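PDB 3QWT: putative GH105 family protein from Salmonella enterica subsp. enterica serovar Paratyphi A, which is of unproven function but, as a probable member of glycoside hydrolase family 105, may cleave unsaturated uronyl sugars from oligosaccharides with its alpha/alpha toroid. Local coordinates for residues T34-L37 with V38-D42; L49-D52 with D53-I57; A194-Q197 with F198-V202; L305-R309 with K310-E314; L351-Y354 with R355-L359. All blocks are in the same frame, centred on the assembly; numbering follows the deposited sequence.

Contact 1: T34-L37 with V38-D42; sequences THNL and VNIKD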
# COMPACT_ATOMS: atom_id res chain seq x y z
N THR A 34 -23.14 43.03 1.03
CA THR A 34 -23.45 42.18 2.18
C THR A 34 -24.42 42.90 3.10
O THR A 34 -25.38 42.30 3.58
CB THR A 34 -22.18 41.80 2.96
OG1 THR A 34 -21.31 41.08 2.09
CG2 THR A 34 -22.50 40.93 4.15
N HIS A 35 -24.17 44.18 3.32
CA HIS A 35 -25.01 44.97 4.21
C HIS A 35 -26.43 45.01 3.68
O HIS A 35 -27.41 44.90 4.43
CB HIS A 35 -24.46 46.39 4.35
CG HIS A 35 -25.22 47.23 5.32
ND1 HIS A 35 -26.15 48.17 4.93
CD2 HIS A 35 -25.21 47.26 6.68
CE1 HIS A 35 -26.68 48.74 6.00
NE2 HIS A 35 -26.12 48.21 7.07
N ASN A 36 -26.55 45.13 2.37
CA ASN A 36 -27.84 45.09 1.70
C ASN A 36 -28.58 43.76 1.97
O ASN A 36 -29.71 43.75 2.46
CB ASN A 36 -27.65 45.36 0.20
CG ASN A 36 -28.91 45.84 -0.47
OD1 ASN A 36 -29.69 45.05 -0.99
ND2 ASN A 36 -29.11 47.16 -0.48
N LEU A 37 -27.92 42.65 1.66
CA LEU A 37 -28.49 41.32 1.84
C LEU A 37 -29.17 41.10 3.19
O LEU A 37 -30.36 40.78 3.24
CB LEU A 37 -27.42 40.25 1.63
CG LEU A 37 -27.81 38.80 1.31
CD1 LEU A 37 -26.55 37.96 1.04
CD2 LEU A 37 -28.64 38.16 2.40
N VAL A 38 -28.42 41.24 4.27
CA VAL A 38 -28.93 41.02 5.61
C VAL A 38 -30.03 42.01 6.00
O VAL A 38 -30.69 41.86 7.02
CB VAL A 38 -27.81 41.06 6.64
CG1 VAL A 38 -26.73 40.08 6.24
CG2 VAL A 38 -27.23 42.46 6.76
N ASN A 39 -30.23 43.03 5.16
CA ASN A 39 -31.24 44.03 5.42
C ASN A 39 -32.37 44.06 4.41
O ASN A 39 -33.13 45.02 4.37
CB ASN A 39 -30.60 45.41 5.51
CG ASN A 39 -29.89 45.63 6.81
OD1 ASN A 39 -28.68 45.87 6.84
ND2 ASN A 39 -30.63 45.52 7.91
N ILE A 40 -32.50 43.01 3.61
CA ILE A 40 -33.60 42.90 2.67
C ILE A 40 -34.90 42.65 3.43
O ILE A 40 -34.92 41.90 4.40
CB ILE A 40 -33.37 41.76 1.66
CG1 ILE A 40 -32.04 41.95 0.93
CG2 ILE A 40 -34.52 41.69 0.66
CD1 ILE A 40 -32.14 42.80 -0.32
N LYS A 41 -35.98 43.27 2.98
CA LYS A 41 -37.25 43.15 3.66
C LYS A 41 -38.35 43.08 2.62
O LYS A 41 -38.38 43.88 1.69
CB LYS A 41 -37.48 44.35 4.57
CG LYS A 41 -38.66 44.22 5.51
CD LYS A 41 -38.48 45.13 6.72
CE LYS A 41 -39.33 46.39 6.64
NZ LYS A 41 -40.77 46.14 7.00
N ASP A 42 -39.23 42.10 2.75
CA ASP A 42 -40.44 42.10 1.95
C ASP A 42 -41.49 42.96 2.66
O ASP A 42 -42.13 42.52 3.61
CB ASP A 42 -40.97 40.69 1.71
CG ASP A 42 -42.14 40.67 0.74
OD1 ASP A 42 -42.38 41.71 0.10
OD2 ASP A 42 -42.80 39.61 0.62
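I40 lays its CG1-CD1 arm back over the last turn of helix 23-37, with CG1 3.1 Å from L37 O and CD1 3.4 Å from N36 OD1. CG1, anti to the carbonyl carbon (chi1 -56°), is thereby turned toward the carbonyl oxygens of N36 and L37; the I40 and N36 side chains cross at a slant. The backbone beneath unwinds in steps. V38 N still makes the helical bond to T34 O, long at 3.3 Å but almost straight. From L37 to I40 the chain then makes a type I turn, closed by I40 N to L37 O at 3.1 Å. N39 N reaches N36 O at 2.8 Å in a bent bond, and from above the carbonyl plane. V38 packs its CG2 branch against H35 O at 3.4 Å; this branch sits between the backbone N and the carbonyl carbon, while CG1 turns toward T34 O. On the outer side the N39 side chain crosses near the exposed H35 ring. T34, L37 and V38 face inward onto M76 of helix 67-83; T34 and V38 also meet I91 of helix 86-102, and T34 and L37 meet M370 of helix 363-377. T34 OG1 bonds to I30 O. The chemistry is that of a helix C-terminus: turn amides take up the last carbonyls while aliphatic carbons screen them, which implies an end held by backbone bonds and apolar cover.

Contact 2: L49-D52 with D53-I57; sequences LRLD and DGRVI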
# COMPACT_ATOMS: atom_id res chain seq x y z
N LEU A 49 -43.81 32.84 0.72
CA LEU A 49 -44.29 31.51 0.38
C LEU A 49 -45.31 31.06 1.40
O LEU A 49 -45.01 31.01 2.60
CB LEU A 49 -43.14 30.52 0.36
CG LEU A 49 -43.13 29.35 -0.63
CD1 LEU A 49 -42.65 28.07 0.08
CD2 LEU A 49 -44.48 29.12 -1.33
N ARG A 50 -46.51 30.72 0.94
CA ARG A 50 -47.59 30.33 1.84
C ARG A 50 -48.07 28.92 1.51
O ARG A 50 -48.28 28.58 0.34
CB ARG A 50 -48.75 31.33 1.76
CG ARG A 50 -48.38 32.68 1.14
CD ARG A 50 -49.51 33.70 1.25
NE ARG A 50 -49.64 34.22 2.61
CZ ARG A 50 -49.27 35.44 3.00
NH1 ARG A 50 -48.76 36.30 2.12
NH2 ARG A 50 -49.43 35.81 4.26
N LEU A 51 -48.22 28.09 2.54
CA LEU A 51 -48.66 26.71 2.38
C LEU A 51 -49.95 26.51 3.15
O LEU A 51 -50.18 27.20 4.15
CB LEU A 51 -47.60 25.74 2.92
CG LEU A 51 -46.28 25.51 2.18
CD1 LEU A 51 -45.74 26.77 1.50
CD2 LEU A 51 -45.23 24.92 3.14
N ASP A 52 -50.79 25.58 2.71
CA ASP A 52 -52.05 25.32 3.41
C ASP A 52 -51.78 24.67 4.77
O ASP A 52 -52.69 24.21 5.46
CB ASP A 52 -53.00 24.48 2.55
CG ASP A 52 -52.50 23.07 2.32
OD1 ASP A 52 -53.20 22.30 1.61
OD2 ASP A 52 -51.42 22.73 2.83
N ASP A 53 -50.50 24.64 5.13
CA ASP A 53 -50.02 24.15 6.42
C ASP A 53 -50.27 25.22 7.44
O ASP A 53 -50.43 24.95 8.63
CB ASP A 53 -48.50 23.97 6.34
CG ASP A 53 -48.08 22.54 6.51
OD1 ASP A 53 -48.89 21.65 6.19
OD2 ASP A 53 -46.94 22.30 6.96
N GLY A 54 -50.28 26.45 6.96
CA GLY A 54 -50.20 27.61 7.82
C GLY A 54 -48.80 28.20 7.77
O GLY A 54 -48.57 29.31 8.22
N ARG A 55 -47.86 27.44 7.23
CA ARG A 55 -46.50 27.97 7.10
C ARG A 55 -46.43 29.18 6.15
O ARG A 55 -46.98 29.16 5.03
CB ARG A 55 -45.50 26.87 6.70
CG ARG A 55 -45.22 25.89 7.83
CD ARG A 55 -44.13 24.90 7.48
NE ARG A 55 -44.66 23.83 6.64
CZ ARG A 55 -43.92 22.96 5.97
NH1 ARG A 55 -44.50 22.01 5.24
NH2 ARG A 55 -42.59 23.03 6.04
N VAL A 56 -45.77 30.23 6.62
CA VAL A 56 -45.36 31.36 5.79
C VAL A 56 -43.83 31.45 5.80
O VAL A 56 -43.22 31.76 6.82
CB VAL A 56 -45.94 32.69 6.31
CG1 VAL A 56 -45.34 33.86 5.55
CG2 VAL A 56 -47.46 32.70 6.20
N ILE A 57 -43.19 31.16 4.67
CA ILE A 57 -41.74 31.22 4.59
C ILE A 57 -41.26 32.49 3.86
O ILE A 57 -41.63 32.73 2.70
CB ILE A 57 -41.14 29.95 3.94
CG1 ILE A 57 -41.46 28.71 4.78
CG2 ILE A 57 -39.63 30.08 3.76
CD1 ILE A 57 -42.62 27.88 4.25
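L49 and I57 form the hydrogen-bonded pair of a small antiparallel beta hairpin, strands 49-50 and 56-57, of the 3:5 kind: a type I turn from L51 to G54 with a G1 beta bulge at G54. L49 N gives to I57 O at 2.9 Å and I57 N to L49 O at 2.8 Å, the latter in the carbonyl plane. Their side chains lie side by side on one face, CB to CB 4.1 Å. R50 and V56, a non-hydrogen-bonded pair, point together to the other face, where V56 CG2 comes near the R50 guanidinium. L51 N gives to R55 O at 3.0 Å, and G54 N closes the turn on L51 O. At the bulge G54 has positive phi (104°), where a CB would jam against the preceding carbonyl oxygen. L51 turns toward the returning segment, and its CD2 meets the I57 CD1 methyl. A second shell sets the R55 guanidinium. The R55 chain, bent at chi3 (-80°), brings NE to D53 OD2 at 2.8 Å in a salt bridge; the bond reaches the anti side of the carboxylate, while NH1 adds a weak bond to the same oxygen. R55 NH2 also bonds T106 OG1. Further out, a second subunit packs against the hairpin: D52 OD2 accepts from V8 N and K9 N of that subunit, and R50 and D52 make backbone bonds to it, so the hairpin is part of a subunit interface. Over one face of the R55 guanidinium, L51 CD2 sits toward the rim rather than the centre, 3.7 Å from CZ.

Contact 3: A194-Q197 with F198-V202; sequences ATYQ and FLLHV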
# COMPACT_ATOMS: atom_id res chain seq x y z
N ALA A 194 -23.26 11.63 -5.82
CA ALA A 194 -23.21 12.98 -6.37
C ALA A 194 -22.77 13.00 -7.85
O ALA A 194 -23.36 13.67 -8.69
CB ALA A 194 -22.30 13.87 -5.51
N THR A 195 -21.73 12.23 -8.16
CA THR A 195 -21.24 12.09 -9.53
C THR A 195 -22.28 11.48 -10.43
O THR A 195 -22.49 11.95 -11.56
CB THR A 195 -20.01 11.19 -9.54
OG1 THR A 195 -19.05 11.75 -8.66
CG2 THR A 195 -19.42 11.08 -10.97
N TYR A 196 -22.93 10.43 -9.94
CA TYR A 196 -24.00 9.83 -10.72
C TYR A 196 -25.09 10.86 -11.01
O TYR A 196 -25.56 10.98 -12.14
CB TYR A 196 -24.57 8.60 -10.04
CG TYR A 196 -25.75 8.01 -10.77
CD1 TYR A 196 -25.57 7.22 -11.90
CD2 TYR A 196 -27.05 8.28 -10.35
CE1 TYR A 196 -26.64 6.68 -12.59
CE2 TYR A 196 -28.15 7.74 -11.03
CZ TYR A 196 -27.93 6.94 -12.15
OH TYR A 196 -28.98 6.41 -12.84
N GLN A 197 -25.48 11.63 -10.00
CA GLN A 197 -26.50 12.63 -10.24
C GLN A 197 -26.07 13.61 -11.35
O GLN A 197 -26.87 13.98 -12.21
CB GLN A 197 -26.89 13.35 -8.95
CG GLN A 197 -27.70 12.48 -7.98
CD GLN A 197 -28.99 11.95 -8.62
OE1 GLN A 197 -29.61 12.63 -9.45
NE2 GLN A 197 -29.38 10.73 -8.25
N PHE A 198 -24.79 14.00 -11.35
CA PHE A 198 -24.29 14.91 -12.37
C PHE A 198 -24.52 14.31 -13.76
O PHE A 198 -25.15 14.94 -14.60
CB PHE A 198 -22.81 15.16 -12.17
CG PHE A 198 -22.43 16.59 -12.20
CD1 PHE A 198 -22.25 17.30 -11.02
CD2 PHE A 198 -22.25 17.25 -13.41
CE1 PHE A 198 -21.89 18.63 -11.03
CE2 PHE A 198 -21.89 18.58 -13.44
CZ PHE A 198 -21.71 19.27 -12.25
N LEU A 199 -24.02 13.08 -13.96
CA LEU A 199 -24.13 12.41 -15.25
C LEU A 199 -25.58 12.29 -15.71
O LEU A 199 -25.89 12.52 -16.87
CB LEU A 199 -23.45 11.03 -15.20
CG LEU A 199 -21.95 11.05 -14.89
CD1 LEU A 199 -21.47 9.64 -14.64
CD2 LEU A 199 -21.12 11.71 -16.00
N LEU A 200 -26.49 11.96 -14.79
CA LEU A 200 -27.89 11.79 -15.17
C LEU A 200 -28.49 13.14 -15.51
O LEU A 200 -29.28 13.24 -16.46
CB LEU A 200 -28.71 11.11 -14.06
CG LEU A 200 -30.08 10.64 -14.55
CD1 LEU A 200 -29.90 9.60 -15.65
CD2 LEU A 200 -30.91 10.05 -13.42
N HIS A 201 -28.14 14.16 -14.73
CA HIS A 201 -28.64 15.50 -15.00
C HIS A 201 -28.18 15.95 -16.40
O HIS A 201 -29.00 16.41 -17.20
CB HIS A 201 -28.25 16.51 -13.93
CG HIS A 201 -29.14 16.48 -12.73
ND1 HIS A 201 -29.12 15.47 -11.80
CD2 HIS A 201 -30.12 17.33 -12.33
CE1 HIS A 201 -30.03 15.70 -10.87
NE2 HIS A 201 -30.66 16.82 -11.17
N VAL A 202 -26.89 15.79 -16.69
CA VAL A 202 -26.36 16.10 -18.00
C VAL A 202 -27.17 15.39 -19.07
O VAL A 202 -27.68 16.02 -19.99
CB VAL A 202 -24.86 15.75 -18.14
CG1 VAL A 202 -24.39 15.84 -19.60
CG2 VAL A 202 -24.03 16.67 -17.28
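A194 opens two inner turns of helix 188-205, part of the helical alpha/alpha toroid, by accepting F198 N on its carbonyl O. This i to i+4 pattern repeats from each residue of 194-197. T195 takes L199 N at 3.1 Å in an almost straight bond, and its O also lies against L199 CG; T195 OG1 turns back to V191 O within the helix. Y196 O accepts L200 N at 3.0 Å. The Y196 side chain runs beside L200, both pointing the same way, and L200 CD2 approaches the ring obliquely, 4.3 Å from CE2. Y196 OH bonds to H150 O, and R258 of a third subunit makes a cation-pi contact with the ring, so this side of the helix meets another copy of the protein. Q197 carries the polar part of the contact. Bent at chi2 (-58°), its chain sends the amide across the H201 imidazole with the planes 76° apart, OE1 lying 3.4 Å from H201 CE1. The amide is held on both sides of its carbon: OE1 accepts from M153 N, and NE2 gives to G151 O and to E193 OE1. Just beyond, the F198 ring meets that of F244 of helix 231-248, the planes nearly parallel, tying the helix to its neighbour. H201 returns to the backbone of Q197, whose carbonyl is gripped twice. H201 N reaches Q197 O at 2.8 Å, and ND1 at 2.7 Å; the ND1 bond lies in the imidazole plane but arrives 47° out of the plane of the carbonyl.

Contact 4: L305-R309 with K310-E314; sequences LKAVR and KRYVE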
# COMPACT_ATOMS: atom_id res chain seq x y z
N LEU A 305 -14.68 32.85 -14.72
CA LEU A 305 -13.44 33.27 -14.07
C LEU A 305 -12.70 32.08 -13.49
O LEU A 305 -11.51 31.92 -13.70
CB LEU A 305 -13.74 34.26 -12.96
CG LEU A 305 -13.95 35.71 -13.37
CD1 LEU A 305 -14.43 36.55 -12.18
CD2 LEU A 305 -12.66 36.25 -13.96
N LYS A 306 -13.42 31.25 -12.74
CA LYS A 306 -12.78 30.15 -12.04
C LYS A 306 -12.28 29.11 -13.04
O LYS A 306 -11.21 28.55 -12.88
CB LYS A 306 -13.73 29.52 -11.02
CG LYS A 306 -13.02 28.55 -10.07
CD LYS A 306 -13.96 28.06 -8.99
CE LYS A 306 -13.24 27.12 -8.03
NZ LYS A 306 -13.95 27.09 -6.74
N ALA A 307 -13.06 28.87 -14.08
CA ALA A 307 -12.68 27.90 -15.10
C ALA A 307 -11.44 28.38 -15.85
O ALA A 307 -10.63 27.58 -16.32
CB ALA A 307 -13.83 27.62 -16.04
N VAL A 308 -11.26 29.69 -15.97
CA VAL A 308 -10.04 30.18 -16.59
C VAL A 308 -8.90 29.98 -15.60
O VAL A 308 -7.84 29.42 -15.93
CB VAL A 308 -10.13 31.66 -17.02
CG1 VAL A 308 -8.75 32.20 -17.37
CG2 VAL A 308 -11.07 31.83 -18.23
N ARG A 309 -9.11 30.43 -14.37
CA ARG A 309 -8.08 30.29 -13.37
C ARG A 309 -7.58 28.84 -13.27
O ARG A 309 -6.37 28.60 -13.23
CB ARG A 309 -8.56 30.76 -12.02
CG ARG A 309 -7.72 30.19 -10.90
CD ARG A 309 -7.90 30.98 -9.64
NE ARG A 309 -9.21 30.78 -9.03
CZ ARG A 309 -9.41 30.00 -7.97
NH1 ARG A 309 -8.39 29.33 -7.44
NH2 ARG A 309 -10.63 29.88 -7.45
N LYS A 310 -8.52 27.89 -13.24
CA LYS A 310 -8.19 26.47 -13.06
C LYS A 310 -7.78 25.81 -14.37
O LYS A 310 -7.37 24.66 -14.37
CB LYS A 310 -9.37 25.69 -12.47
CG LYS A 310 -9.75 26.10 -11.06
CD LYS A 310 -8.59 25.96 -10.09
CE LYS A 310 -9.08 25.96 -8.66
NZ LYS A 310 -9.72 24.66 -8.30
N ARG A 311 -7.90 26.54 -15.48
CA ARG A 311 -7.52 26.05 -16.80
C ARG A 311 -8.44 24.95 -17.36
O ARG A 311 -8.06 24.20 -18.25
CB ARG A 311 -6.06 25.60 -16.82
CG ARG A 311 -5.08 26.73 -16.52
CD ARG A 311 -3.85 26.23 -15.77
NE ARG A 311 -2.64 26.50 -16.53
CZ ARG A 311 -1.97 25.57 -17.21
NH1 ARG A 311 -0.88 25.91 -17.89
NH2 ARG A 311 -2.39 24.31 -17.19
N TYR A 312 -9.66 24.88 -16.83
CA TYR A 312 -10.69 24.05 -17.43
C TYR A 312 -11.07 24.56 -18.81
O TYR A 312 -11.53 23.78 -19.64
CB TYR A 312 -11.93 24.01 -16.55
CG TYR A 312 -11.67 23.56 -15.14
CD1 TYR A 312 -10.69 22.63 -14.83
CD2 TYR A 312 -12.42 24.09 -14.10
CE1 TYR A 312 -10.48 22.22 -13.51
CE2 TYR A 312 -12.21 23.70 -12.80
CZ TYR A 312 -11.25 22.78 -12.51
OH TYR A 312 -11.08 22.44 -11.19
N VAL A 313 -10.91 25.87 -19.04
CA VAL A 313 -11.05 26.47 -20.36
C VAL A 313 -9.87 27.42 -20.61
O VAL A 313 -9.21 27.86 -19.66
CB VAL A 313 -12.39 27.25 -20.52
CG1 VAL A 313 -13.55 26.43 -19.97
CG2 VAL A 313 -12.33 28.61 -19.82
N GLU A 314 -9.62 27.74 -21.88
CA GLU A 314 -8.49 28.58 -22.27
C GLU A 314 -8.58 30.04 -21.79
O GLU A 314 -9.66 30.52 -21.45
CB GLU A 314 -8.31 28.55 -23.79
CG GLU A 314 -7.96 27.19 -24.34
CD GLU A 314 -8.44 27.01 -25.76
OE1 GLU A 314 -7.78 26.28 -26.53
OE2 GLU A 314 -9.49 27.59 -26.11
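K310 begins at CB, 3.4 Å from K306 O, beside the helical bond that K310 N makes to the same oxygen at 2.8 Å; CB also rests over one face of the Y312 ring, toward its rim. CG, also 3.4 Å from K306 O, is put there by chi1 (-65°); the bend at chi2 (-58°) then turns CD, and CE beyond it, toward R309. CE lies 3.6 Å from R309 NH1, over a face of the guanidinium, and NZ ends in a salt bridge to E246. The neighbouring cations have acidic partners too: K306 NZ meets D243 and E246, R309 NE meets E375, so nearby charges are probably offset. The backbone closes helix 294-309 with a Schellman motif in which R311 has positive phi (70°). V313 N reaches back to A307 O at 3.2 Å, and R311 N bonds V308 O. Apolar contacts brace this return: V308 CG2 meets V313 CG2 at 3.8 Å, the side chains crossing near a right angle, while A307 CB touches Y312 CB and V313 CG1. The cap sits among several helices: A307 and V313 pack on helix 255-272, the lysines pair with helix 231-248, and R309 reaches helix 363-377.

Contact 5: L351-Y354 with R355-L359; sequences LDFY and RHIPL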
# COMPACT_ATOMS: atom_id res chain seq x y z
N LEU A 351 -42.50 29.61 -22.82
CA LEU A 351 -41.44 30.61 -22.76
C LEU A 351 -41.87 31.91 -22.09
O LEU A 351 -41.17 32.45 -21.24
CB LEU A 351 -40.91 30.89 -24.18
CG LEU A 351 -39.70 30.07 -24.60
CD1 LEU A 351 -39.43 30.20 -26.10
CD2 LEU A 351 -38.51 30.53 -23.80
N ASP A 352 -43.03 32.42 -22.48
CA ASP A 352 -43.53 33.65 -21.87
C ASP A 352 -43.40 33.62 -20.35
O ASP A 352 -43.08 34.63 -19.73
CB ASP A 352 -44.99 33.89 -22.29
CG ASP A 352 -45.11 34.61 -23.62
OD1 ASP A 352 -44.09 35.14 -24.11
OD2 ASP A 352 -46.22 34.66 -24.17
N PHE A 353 -43.63 32.44 -19.76
CA PHE A 353 -43.56 32.28 -18.31
C PHE A 353 -42.25 32.83 -17.76
O PHE A 353 -42.23 33.48 -16.73
CB PHE A 353 -43.72 30.81 -17.92
CG PHE A 353 -43.33 30.50 -16.51
CD1 PHE A 353 -44.28 30.44 -15.50
CD2 PHE A 353 -42.01 30.27 -16.18
CE1 PHE A 353 -43.92 30.15 -14.19
CE2 PHE A 353 -41.64 29.98 -14.87
CZ PHE A 353 -42.59 29.92 -13.88
N TYR A 354 -41.16 32.56 -18.47
CA TYR A 354 -39.84 33.01 -18.05
C TYR A 354 -39.66 34.49 -18.31
O TYR A 354 -38.95 35.17 -17.57
CB TYR A 354 -38.76 32.21 -18.77
CG TYR A 354 -38.72 30.78 -18.30
CD1 TYR A 354 -37.99 30.43 -17.17
CD2 TYR A 354 -39.45 29.80 -18.94
CE1 TYR A 354 -37.96 29.13 -16.72
CE2 TYR A 354 -39.44 28.50 -18.50
CZ TYR A 354 -38.69 28.16 -17.39
OH TYR A 354 -38.68 26.87 -16.94
N ARG A 355 -40.32 34.97 -19.36
CA ARG A 355 -40.19 36.36 -19.78
C ARG A 355 -40.78 37.34 -18.77
O ARG A 355 -40.26 38.44 -18.61
CB ARG A 355 -40.82 36.57 -21.16
CG ARG A 355 -40.09 35.84 -22.28
CD ARG A 355 -40.84 35.95 -23.60
NE ARG A 355 -40.13 35.30 -24.70
CZ ARG A 355 -40.64 34.31 -25.44
NH1 ARG A 355 -41.86 33.85 -25.20
NH2 ARG A 355 -39.92 33.77 -26.42
N HIS A 356 -41.83 36.93 -18.06
CA HIS A 356 -42.53 37.85 -17.17
C HIS A 356 -42.32 37.62 -15.66
O HIS A 356 -43.15 38.02 -14.85
CB HIS A 356 -44.02 37.88 -17.51
CG HIS A 356 -44.29 38.11 -18.97
ND1 HIS A 356 -44.96 37.20 -19.75
CD2 HIS A 356 -43.97 39.15 -19.78
CE1 HIS A 356 -45.04 37.66 -20.99
NE2 HIS A 356 -44.45 38.84 -21.03
N ILE A 357 -41.21 36.99 -15.29
CA ILE A 357 -40.85 36.87 -13.88
C ILE A 357 -40.55 38.26 -13.28
O ILE A 357 -39.79 39.03 -13.85
CB ILE A 357 -39.60 35.97 -13.68
CG1 ILE A 357 -39.87 34.55 -14.20
CG2 ILE A 357 -39.17 35.93 -12.23
CD1 ILE A 357 -40.84 33.78 -13.35
N PRO A 358 -41.14 38.57 -12.11
CA PRO A 358 -40.89 39.85 -11.45
C PRO A 358 -39.43 40.07 -11.05
O PRO A 358 -38.72 39.11 -10.69
CB PRO A 358 -41.74 39.76 -10.18
CG PRO A 358 -42.70 38.66 -10.43
CD PRO A 358 -42.04 37.70 -11.33
N LEU A 359 -39.00 41.33 -11.10
CA LEU A 359 -37.65 41.70 -10.69
C LEU A 359 -37.61 42.19 -9.24
O LEU A 359 -38.50 42.93 -8.82
CB LEU A 359 -37.10 42.77 -11.63
CG LEU A 359 -37.04 42.36 -13.09
CD1 LEU A 359 -36.89 43.57 -14.00
CD2 LEU A 359 -35.92 41.36 -13.32
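R355 and D352 form the ionic part of a short helix, 351-355, and its C-terminal exit, with H356 the first residue to leave helical geometry. NH1 of R355 gives a hydrogen bond within the salt bridge to D352 OD1 at 2.8 Å; it meets the oxygen from above the carboxylate plane, and the two flat groups stand 70° apart. The arginine chain, extended from CG to NE, runs back along the helix, and its CD also lies close to OD1. R355 NE forms a second salt bridge, to D287, so two carboxylates hold the group and probably balance its charge. Among hydrogen bonds of the backbone, R355 N reaches L351 O at 3.3 Å, with only a weak bond to D352 O. H356 N finds D352 O at 3.1 Å, the last amide to be taken back into the turn. L351 O accepts from both Y354 N and R355 N. The side chain of Y354 faces inward, its OH bonded to H215 and to G348 N, which ties the short helix to the surrounding loops. Contacts with flat groups come next. L351 CB lies over one face of the R355 guanidinium, and L351 CD1 follows beside NH2 at 3.6 Å. The H356 ring stands alongside D352, CE1 4.0 Å from D352 CB, and the Y354 ring meets W230. On the outgoing chain, I357 CG1 tucks against Y354 O at 3.5 Å. The apolar contact is that of I357 CD1, which reaches one face of the F353 ring, 4.2 Å from CE2.

How the contacts relate
All five contacts are local and none touches another. Contact 3 is the buried one, midway along a helix, where regular backbone bonds are joined by a histidine that doubles up on a carbonyl. Contacts 1 and 4 are partly buried helix ends: contact 1 leaves through a type I turn with aliphatic cover, contact 4 through a Schellman motif rich in cations. Contacts 2 and 5 lie at the surface and use an arginine-aspartate pair, in a hairpin and a short helix respectively. Contacts 1 and 2 follow each other in the chain, centres about 22 Å apart. Contacts 2 and 3 meet other subunits substantially, contact 4 brushes one through R311, and no other chain touches contacts 1 and 5.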